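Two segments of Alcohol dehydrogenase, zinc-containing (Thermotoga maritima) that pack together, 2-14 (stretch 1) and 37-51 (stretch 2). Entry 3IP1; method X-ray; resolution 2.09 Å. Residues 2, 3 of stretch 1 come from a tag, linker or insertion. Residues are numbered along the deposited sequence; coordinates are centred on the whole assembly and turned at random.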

ATOM      1  N   SER A   2     -12.890  11.393 -51.382  1.00 49.19           N
ATOM      2  CA  SER A   2     -12.124  10.234 -50.838  1.00 48.83           C
ATOM      3  C   SER A   2     -11.311  10.652 -49.628  1.00 48.09           C
ATOM      4  O   SER A   2     -10.703  11.734 -49.611  1.00 48.13           O
ATOM      5  CB  SER A   2     -11.194   9.659 -51.900  1.00 49.40           C
ATOM      6  OG  SER A   2     -10.476  10.712 -52.528  1.00 50.83           O
ATOM      7  N   LEU A   3     -11.296   9.777 -48.623  1.00 46.95           N
ATOM      8  CA  LEU A   3     -10.535   9.998 -47.396  1.00 45.39           C
ATOM      9  C   LEU A   3      -9.043   9.743 -47.579  1.00 44.55           C
ATOM     10  O   LEU A   3      -8.624   8.951 -48.427  1.00 44.72           O
ATOM     11  CB  LEU A   3     -11.091   9.127 -46.266  1.00 45.43           C
ATOM     12  CG  LEU A   3     -12.563   9.403 -45.942  1.00 45.06           C
ATOM     13  CD1 LEU A   3     -13.033   8.480 -44.854  1.00 44.00           C
ATOM     14  CD2 LEU A   3     -12.804  10.884 -45.564  1.00 42.41           C
ATOM     15  N   ARG A   4      -8.250  10.437 -46.769  1.00 43.43           N
ATOM     16  CA  ARG A   4      -6.797  10.347 -46.815  1.00 42.10           C
ATOM     17  C   ARG A   4      -6.238  10.182 -45.404  1.00 40.44           C
ATOM     18  O   ARG A   4      -6.866  10.594 -44.421  1.00 39.71           O
ATOM     19  CB  ARG A   4      -6.198  11.582 -47.505  1.00 42.46           C
ATOM     20  CG  ARG A   4      -6.529  11.691 -49.017  1.00 45.03           C
ATOM     21  CD  ARG A   4      -5.823  12.858 -49.715  1.00 49.45           C
ATOM     22  NE  ARG A   4      -5.658  14.038 -48.858  1.00 55.40           N
ATOM     23  CZ  ARG A   4      -6.642  14.855 -48.458  1.00 57.98           C
ATOM     24  NH1 ARG A   4      -7.902  14.635 -48.821  1.00 58.80           N
ATOM     25  NH2 ARG A   4      -6.365  15.894 -47.675  1.00 58.52           N
ATOM     26  N   ALA A   5      -5.058   9.570 -45.324  1.00 38.08           N
ATOM     27  CA  ALA A   5      -4.381   9.266 -44.063  1.00 36.17           C
ATOM     28  C   ALA A   5      -2.884   9.136 -44.308  1.00 34.77           C
ATOM     29  O   ALA A   5      -2.462   8.800 -45.415  1.00 34.33           O
ATOM     30  CB  ALA A   5      -4.928   7.974 -43.445  1.00 35.14           C
ATOM     31  N   VAL A   6      -2.102   9.370 -43.254  1.00 33.27           N
ATOM     32  CA  VAL A   6      -0.645   9.236 -43.271  1.00 31.80           C
ATOM     33  C   VAL A   6      -0.272   7.778 -42.948  1.00 31.67           C
ATOM     34  O   VAL A   6      -0.460   7.311 -41.803  1.00 31.66           O
ATOM     35  CB  VAL A   6      -0.025  10.211 -42.264  1.00 31.73           C
ATOM     36  CG1 VAL A   6       1.463  10.034 -42.172  1.00 30.29           C
ATOM     37  CG2 VAL A   6      -0.400  11.677 -42.623  1.00 31.54           C
ATOM     38  N   ARG A   7       0.246   7.060 -43.954  1.00 30.32           N
ATOM     39  CA  ARG A   7       0.564   5.638 -43.812  1.00 29.40           C
ATOM     40  C   ARG A   7       2.053   5.333 -43.995  1.00 28.89           C
ATOM     41  O   ARG A   7       2.740   5.975 -44.803  1.00 27.97           O
ATOM     42  CB  ARG A   7      -0.279   4.782 -44.759  1.00 28.82           C
ATOM     43  CG  ARG A   7      -1.788   5.033 -44.649  1.00 30.18           C
ATOM     44  CD  ARG A   7      -2.592   3.845 -45.183  1.00 29.94           C
ATOM     45  NE  ARG A   7      -2.850   2.850 -44.148  1.00 31.79           N
ATOM     46  CZ  ARG A   7      -2.912   1.541 -44.358  1.00 32.51           C
ATOM     47  NH1 ARG A   7      -3.161   0.725 -43.351  1.00 33.64           N
ATOM     48  NH2 ARG A   7      -2.711   1.043 -45.567  1.00 32.59           N
ATOM     49  N   LEU A   8       2.542   4.364 -43.227  1.00 28.18           N
ATOM     50  CA  LEU A   8       3.927   3.903 -43.339  1.00 28.62           C
ATOM     51  C   LEU A   8       3.982   2.551 -44.045  1.00 28.50           C
ATOM     52  O   LEU A   8       3.340   1.600 -43.628  1.00 28.01           O
ATOM     53  CB  LEU A   8       4.611   3.812 -41.960  1.00 28.84           C
ATOM     54  CG  LEU A   8       6.137   3.569 -41.886  1.00 29.00           C
ATOM     55  CD1 LEU A   8       6.749   4.204 -40.637  1.00 29.33           C
ATOM     56  CD2 LEU A   8       6.534   2.082 -41.961  1.00 30.16           C
ATOM     57  N   HIS A   9       4.774   2.481 -45.109  1.00 28.35           N
ATOM     58  CA  HIS A   9       5.041   1.226 -45.796  1.00 28.66           C
ATOM     59  C   HIS A   9       6.496   0.858 -45.574  1.00 28.24           C
ATOM     60  O   HIS A   9       7.352   1.731 -45.505  1.00 27.78           O
ATOM     61  CB  HIS A   9       4.754   1.376 -47.301  1.00 29.02           C
ATOM     62  CG  HIS A   9       3.303   1.588 -47.606  1.00 31.06           C
ATOM     63  ND1 HIS A   9       2.480   0.572 -48.051  1.00 33.33           N
ATOM     64  CD2 HIS A   9       2.518   2.686 -47.486  1.00 31.94           C
ATOM     65  CE1 HIS A   9       1.252   1.036 -48.195  1.00 32.68           C
ATOM     66  NE2 HIS A   9       1.247   2.315 -47.855  1.00 33.30           N
ATOM     67  N   ALA A  10       6.774  -0.430 -45.430  1.00 27.52           N
ATOM     68  CA  ALA A  10       8.146  -0.881 -45.306  1.00 27.69           C
ATOM     69  C   ALA A  10       8.268  -2.265 -45.912  1.00 27.66           C
ATOM     70  O   ALA A  10       7.260  -2.927 -46.147  1.00 27.25           O
ATOM     71  CB  ALA A  10       8.586  -0.895 -43.841  1.00 27.15           C
ATOM     72  N   LYS A  11       9.512  -2.690 -46.148  1.00 28.35           N
ATOM     73  CA  LYS A  11       9.823  -4.041 -46.635  1.00 28.27           C
ATOM     74  C   LYS A  11      10.023  -5.047 -45.485  1.00 28.62           C
ATOM     75  O   LYS A  11      10.747  -4.766 -44.526  1.00 28.09           O
ATOM     76  CB  LYS A  11      11.083  -3.972 -47.523  1.00 28.92           C
ATOM     77  CG  LYS A  11      11.489  -5.288 -48.188  1.00 28.57           C
ATOM     78  CD  LYS A  11      12.860  -5.174 -48.831  1.00 30.14           C
ATOM     79  CE  LYS A  11      13.257  -6.488 -49.546  1.00 32.97           C
ATOM     80  NZ  LYS A  11      14.562  -6.357 -50.265  1.00 34.41           N
ATOM     81  N   TRP A  12       9.377  -6.212 -45.579  1.00 29.36           N
ATOM     82  CA  TRP A  12       9.671  -7.312 -44.673  1.00 30.55           C
ATOM     83  C   TRP A  12      11.002  -7.950 -45.098  1.00 31.19           C
ATOM     84  O   TRP A  12      11.032  -8.771 -46.023  1.00 31.45           O
ATOM     85  CB  TRP A  12       8.555  -8.363 -44.693  1.00 30.07           C
ATOM     86  CG  TRP A  12       8.815  -9.506 -43.733  1.00 31.83           C
ATOM     87  CD1 TRP A  12       9.624 -10.594 -43.943  1.00 33.29           C
ATOM     88  CD2 TRP A  12       8.241  -9.686 -42.428  1.00 31.65           C
ATOM     89  NE1 TRP A  12       9.605 -11.424 -42.841  1.00 31.30           N
ATOM     90  CE2 TRP A  12       8.761 -10.892 -41.901  1.00 32.25           C
ATOM     91  CE3 TRP A  12       7.335  -8.942 -41.655  1.00 32.08           C
ATOM     92  CZ2 TRP A  12       8.408 -11.372 -40.626  1.00 31.68           C
ATOM     93  CZ3 TRP A  12       6.991  -9.410 -40.393  1.00 32.62           C
ATOM     94  CH2 TRP A  12       7.526 -10.626 -39.894  1.00 33.02           C
ATOM     95  N   ASP A  13      12.095  -7.599 -44.420  1.00 31.33           N
ATOM     96  CA  ASP A  13      13.425  -8.028 -44.867  1.00 31.59           C
ATOM     97  C   ASP A  13      14.360  -8.223 -43.678  1.00 31.57           C
ATOM     98  O   ASP A  13      15.270  -7.425 -43.483  1.00 31.72           O
ATOM     99  CB  ASP A  13      14.001  -6.992 -45.844  1.00 31.40           C
ATOM    100  CG  ASP A  13      15.202  -7.514 -46.631  1.00 32.46           C
ATOM    101  OD1 ASP A  13      15.497  -8.716 -46.552  1.00 32.23           O
ATOM    102  OD2 ASP A  13      15.855  -6.709 -47.332  1.00 32.05           O
ATOM    103  N   PRO A  14      14.149  -9.301 -42.898  1.00 31.77           N
ATOM    104  CA  PRO A  14      14.748  -9.405 -41.561  1.00 32.30           C
ATOM    105  C   PRO A  14      16.253  -9.606 -41.526  1.00 32.73           C
ATOM    106  O   PRO A  14      16.817 -10.226 -42.419  1.00 32.64           O
ATOM    107  CB  PRO A  14      14.057 -10.629 -40.955  1.00 32.27           C
ATOM    108  CG  PRO A  14      12.860 -10.869 -41.818  1.00 32.68           C
ATOM    109  CD  PRO A  14      13.262 -10.439 -43.179  1.00 31.53           C
TER
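Stretch 2, residues 37-51: WRYPEVRVEEVPEPR

Antiparallel strands can absorb a break in register without losing their pairing, as stretch 2 illustrates. It runs against the extended strand of stretch 1, the N-to-C directions of the two main strands differing by 137°, their axes 4.4 Å apart at closest approach. At its start, Trp 37 offers a ring face to the edge of Trp 12, with CH2 of Trp 37 3.5 Å from CE3 of Trp 12. Arg 38 pairs with Lys 11 through Arg 38 N to Lys 11 O (2.9 Å) and Lys 11 N to Arg 38 O (2.8 Å); its extended side chain brings NH1 2.8 Å from OD2 of Asp 13, a salt bridge. Tyr 39, at phi/psi 56/56, turns the corner, and a beta bulge shifts the register by one. Pairing then resumes: Glu 41 N reaches His 9 O at 2.7 Å, and Arg 43 N reaches Arg 7 O at 2.9 Å. Between these pairs, Val 42 sets CG1 3.4 Å from CG1 of Val 6. On the other face Glu 45 accepts a hydrogen bond at OE2 from NE2 of His 9 (2.6 Å), while its N bonds Ala 5 O (3.0 Å). Val 47 lays CG1 3.7 Å from CB of Ala 5; beyond it, Pro 50 CD lies 3.6 Å from CD1 of the tag residue Leu 3.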

ATOM      1  N   TRP A  37      11.655  -4.794 -40.313  1.00 28.94           N
ATOM      2  CA  TRP A  37      11.205  -3.808 -41.278  1.00 28.21           C
ATOM      3  C   TRP A  37      12.339  -2.935 -41.796  1.00 27.97           C
ATOM      4  O   TRP A  37      13.142  -2.387 -41.031  1.00 27.47           O
ATOM      5  CB  TRP A  37      10.073  -2.948 -40.693  1.00 27.75           C
ATOM      6  CG  TRP A  37       8.867  -3.724 -40.243  1.00 27.05           C
ATOM      7  CD1 TRP A  37       8.472  -3.924 -38.953  1.00 26.59           C
ATOM      8  CD2 TRP A  37       7.900  -4.414 -41.069  1.00 27.21           C
ATOM      9  NE1 TRP A  37       7.325  -4.674 -38.920  1.00 26.55           N
ATOM     10  CE2 TRP A  37       6.951  -4.990 -40.199  1.00 26.41           C
ATOM     11  CE3 TRP A  37       7.746  -4.594 -42.456  1.00 27.87           C
ATOM     12  CZ2 TRP A  37       5.851  -5.740 -40.665  1.00 26.45           C
ATOM     13  CZ3 TRP A  37       6.651  -5.329 -42.921  1.00 27.53           C
ATOM     14  CH2 TRP A  37       5.714  -5.887 -42.023  1.00 26.53           C
ATOM     15  N   ARG A  38      12.377  -2.794 -43.114  1.00 27.95           N
ATOM     16  CA  ARG A  38      13.462  -2.093 -43.801  1.00 28.37           C
ATOM     17  C   ARG A  38      12.908  -1.088 -44.827  1.00 27.72           C
ATOM     18  O   ARG A  38      11.853  -1.329 -45.421  1.00 28.22           O
ATOM     19  CB  ARG A  38      14.308  -3.144 -44.506  1.00 28.04           C
ATOM     20  CG  ARG A  38      15.734  -2.762 -44.733  1.00 30.38           C
ATOM     21  CD  ARG A  38      16.491  -3.979 -45.208  1.00 30.87           C
ATOM     22  NE  ARG A  38      17.908  -3.710 -45.318  1.00 30.68           N
ATOM     23  CZ  ARG A  38      18.768  -4.527 -45.915  1.00 31.34           C
ATOM     24  NH1 ARG A  38      18.342  -5.657 -46.472  1.00 29.45           N
ATOM     25  NH2 ARG A  38      20.048  -4.201 -45.960  1.00 30.35           N
ATOM     26  N   TYR A  39      13.631   0.010 -45.036  1.00 27.93           N
ATOM     27  CA  TYR A  39      13.295   1.061 -46.020  1.00 28.29           C
ATOM     28  C   TYR A  39      11.893   1.640 -45.824  1.00 29.00           C
ATOM     29  O   TYR A  39      11.093   1.644 -46.744  1.00 28.19           O
ATOM     30  CB  TYR A  39      13.468   0.564 -47.470  1.00 28.39           C
ATOM     31  CG  TYR A  39      14.743  -0.250 -47.690  1.00 28.62           C
ATOM     32  CD1 TYR A  39      16.005   0.340 -47.578  1.00 29.17           C
ATOM     33  CD2 TYR A  39      14.677  -1.608 -47.996  1.00 28.56           C
ATOM     34  CE1 TYR A  39      17.176  -0.411 -47.765  1.00 29.26           C
ATOM     35  CE2 TYR A  39      15.835  -2.357 -48.203  1.00 29.97           C
ATOM     36  CZ  TYR A  39      17.076  -1.748 -48.075  1.00 28.18           C
ATOM     37  OH  TYR A  39      18.198  -2.491 -48.270  1.00 28.70           O
ATOM     38  N   PRO A  40      11.595   2.150 -44.615  1.00 29.60           N
ATOM     39  CA  PRO A  40      10.239   2.642 -44.388  1.00 30.07           C
ATOM     40  C   PRO A  40       9.966   3.887 -45.214  1.00 31.01           C
ATOM     41  O   PRO A  40      10.882   4.650 -45.517  1.00 30.58           O
ATOM     42  CB  PRO A  40      10.253   3.005 -42.903  1.00 30.19           C
ATOM     43  CG  PRO A  40      11.717   3.408 -42.655  1.00 29.27           C
ATOM     44  CD  PRO A  40      12.486   2.427 -43.472  1.00 29.05           C
ATOM     45  N   GLU A  41       8.711   4.089 -45.590  1.00 31.85           N
ATOM     46  CA  GLU A  41       8.351   5.301 -46.288  1.00 33.40           C
ATOM     47  C   GLU A  41       6.964   5.759 -45.843  1.00 33.06           C
ATOM     48  O   GLU A  41       6.023   4.978 -45.788  1.00 33.14           O
ATOM     49  CB  GLU A  41       8.406   5.092 -47.807  1.00 33.82           C
ATOM     50  CG  GLU A  41       8.021   6.364 -48.565  1.00 38.17           C
ATOM     51  CD  GLU A  41       7.726   6.132 -50.039  1.00 44.54           C
ATOM     52  OE1 GLU A  41       7.345   7.120 -50.713  1.00 47.36           O
ATOM     53  OE2 GLU A  41       7.869   4.979 -50.521  1.00 46.79           O
ATOM     54  N   VAL A  42       6.847   7.033 -45.527  1.00 33.76           N
ATOM     55  CA  VAL A  42       5.607   7.560 -45.002  1.00 34.52           C
ATOM     56  C   VAL A  42       4.954   8.441 -46.047  1.00 35.31           C
ATOM     57  O   VAL A  42       5.559   9.399 -46.498  1.00 34.98           O
ATOM     58  CB  VAL A  42       5.855   8.376 -43.710  1.00 34.48           C
ATOM     59  CG1 VAL A  42       4.544   8.973 -43.201  1.00 33.96           C
ATOM     60  CG2 VAL A  42       6.512   7.484 -42.636  1.00 34.64           C
ATOM     61  N   ARG A  43       3.722   8.122 -46.420  1.00 36.28           N
ATOM     62  CA  ARG A  43       3.022   8.897 -47.435  1.00 37.92           C
ATOM     63  C   ARG A  43       1.547   9.106 -47.106  1.00 38.04           C
ATOM     64  O   ARG A  43       0.900   8.245 -46.517  1.00 37.62           O
ATOM     65  CB  ARG A  43       3.175   8.244 -48.820  1.00 38.40           C
ATOM     66  CG  ARG A  43       4.235   8.885 -49.712  1.00 41.73           C
ATOM     67  CD  ARG A  43       3.620   9.948 -50.671  1.00 48.83           C
ATOM     68  NE  ARG A  43       3.589   9.509 -52.080  1.00 52.74           N
ATOM     69  CZ  ARG A  43       2.515   9.059 -52.733  1.00 54.45           C
ATOM     70  NH1 ARG A  43       1.326   8.970 -52.144  1.00 55.49           N
ATOM     71  NH2 ARG A  43       2.631   8.691 -54.000  1.00 56.22           N
ATOM     72  N   VAL A  44       1.031  10.271 -47.486  1.00 38.46           N
ATOM     73  CA  VAL A  44      -0.408  10.506 -47.485  1.00 39.20           C
ATOM     74  C   VAL A  44      -0.995   9.699 -48.625  1.00 39.46           C
ATOM     75  O   VAL A  44      -0.587   9.870 -49.774  1.00 40.19           O
ATOM     76  CB  VAL A  44      -0.736  12.008 -47.677  1.00 39.36           C
ATOM     77  CG1 VAL A  44      -2.254  12.218 -47.841  1.00 39.36           C
ATOM     78  CG2 VAL A  44      -0.181  12.829 -46.504  1.00 39.31           C
ATOM     79  N   GLU A  45      -1.926   8.801 -48.320  1.00 39.84           N
ATOM     80  CA  GLU A  45      -2.571   8.005 -49.359  1.00 40.11           C
ATOM     81  C   GLU A  45      -4.074   7.895 -49.114  1.00 40.51           C
ATOM     82  O   GLU A  45      -4.559   8.115 -47.991  1.00 40.26           O
ATOM     83  CB  GLU A  45      -1.900   6.625 -49.504  1.00 40.57           C
ATOM     84  CG  GLU A  45      -2.129   5.642 -48.361  1.00 42.12           C
ATOM     85  CD  GLU A  45      -1.284   4.354 -48.474  1.00 46.03           C
ATOM     86  OE1 GLU A  45      -1.851   3.232 -48.398  1.00 47.39           O
ATOM     87  OE2 GLU A  45      -0.048   4.458 -48.625  1.00 47.16           O
ATOM     88  N   GLU A  46      -4.820   7.562 -50.161  1.00 40.47           N
ATOM     89  CA  GLU A  46      -6.258   7.373 -50.014  1.00 40.82           C
ATOM     90  C   GLU A  46      -6.551   6.131 -49.208  1.00 39.82           C
ATOM     91  O   GLU A  46      -5.844   5.134 -49.328  1.00 39.53           O
ATOM     92  CB  GLU A  46      -6.950   7.306 -51.372  1.00 41.64           C
ATOM     93  CG  GLU A  46      -6.824   8.600 -52.144  1.00 44.93           C
ATOM     94  CD  GLU A  46      -7.897   8.765 -53.190  1.00 50.33           C
ATOM     95  OE1 GLU A  46      -8.365   7.740 -53.757  1.00 51.85           O
ATOM     96  OE2 GLU A  46      -8.262   9.937 -53.447  1.00 52.26           O
ATOM     97  N   VAL A  47      -7.579   6.221 -48.363  1.00 39.24           N
ATOM     98  CA  VAL A  47      -8.021   5.101 -47.528  1.00 38.77           C
ATOM     99  C   VAL A  47      -9.516   4.836 -47.685  1.00 38.73           C
ATOM    100  O   VAL A  47     -10.285   5.756 -47.946  1.00 38.46           O
ATOM    101  CB  VAL A  47      -7.691   5.322 -46.001  1.00 38.76           C
ATOM    102  CG1 VAL A  47      -6.186   5.321 -45.762  1.00 37.44           C
ATOM    103  CG2 VAL A  47      -8.345   6.603 -45.446  1.00 37.70           C
ATOM    104  N   PRO A  48      -9.941   3.577 -47.495  1.00 39.31           N
ATOM    105  CA  PRO A  48     -11.383   3.300 -47.483  1.00 39.73           C
ATOM    106  C   PRO A  48     -12.092   3.980 -46.302  1.00 40.60           C
ATOM    107  O   PRO A  48     -11.455   4.336 -45.306  1.00 40.22           O
ATOM    108  CB  PRO A  48     -11.450   1.777 -47.333  1.00 39.49           C
ATOM    109  CG  PRO A  48     -10.142   1.383 -46.781  1.00 39.47           C
ATOM    110  CD  PRO A  48      -9.139   2.354 -47.317  1.00 39.23           C
ATOM    111  N   GLU A  49     -13.397   4.175 -46.431  1.00 41.20           N
ATOM    112  CA  GLU A  49     -14.190   4.777 -45.368  1.00 42.39           C
ATOM    113  C   GLU A  49     -14.233   3.846 -44.166  1.00 41.76           C
ATOM    114  O   GLU A  49     -14.332   2.627 -44.337  1.00 41.96           O
ATOM    115  CB  GLU A  49     -15.608   5.056 -45.855  1.00 42.95           C
ATOM    116  CG  GLU A  49     -15.641   5.908 -47.091  1.00 46.36           C
ATOM    117  CD  GLU A  49     -16.391   7.185 -46.875  1.00 49.86           C
ATOM    118  OE1 GLU A  49     -16.609   7.552 -45.695  1.00 51.12           O
ATOM    119  OE2 GLU A  49     -16.758   7.820 -47.887  1.00 52.94           O
ATOM    120  N   PRO A  50     -14.136   4.409 -42.949  1.00 41.67           N
ATOM    121  CA  PRO A  50     -14.186   3.542 -41.766  1.00 41.60           C
ATOM    122  C   PRO A  50     -15.565   2.909 -41.603  1.00 41.33           C
ATOM    123  O   PRO A  50     -16.553   3.442 -42.115  1.00 41.26           O
ATOM    124  CB  PRO A  50     -13.865   4.495 -40.605  1.00 41.69           C
ATOM    125  CG  PRO A  50     -13.164   5.658 -41.245  1.00 41.51           C
ATOM    126  CD  PRO A  50     -13.798   5.800 -42.599  1.00 41.56           C
ATOM    127  N   ARG A  51     -15.616   1.767 -40.921  1.00 41.34           N
ATOM    128  CA  ARG A  51     -16.858   1.023 -40.742  1.00 41.52           C
ATOM    129  C   ARG A  51     -17.004   0.549 -39.315  1.00 41.12           C
ATOM    130  O   ARG A  51     -16.042   0.063 -38.712  1.00 41.19           O
ATOM    131  CB  ARG A  51     -16.890  -0.215 -41.637  1.00 41.87           C
ATOM    132  CG  ARG A  51     -16.841   0.050 -43.114  1.00 43.83           C
ATOM    133  CD  ARG A  51     -16.466  -1.226 -43.862  1.00 47.54           C
ATOM    134  NE  ARG A  51     -17.469  -2.269 -43.669  1.00 50.34           N
ATOM    135  CZ  ARG A  51     -18.581  -2.389 -44.394  1.00 51.73           C
ATOM    136  NH1 ARG A  51     -18.840  -1.541 -45.388  1.00 50.99           N
ATOM    137  NH2 ARG A  51     -19.431  -3.370 -44.127  1.00 51.68           N
TER
HETATM  138  O   HOH W   1     -12.360   7.418 -49.137  1.00 42.55           O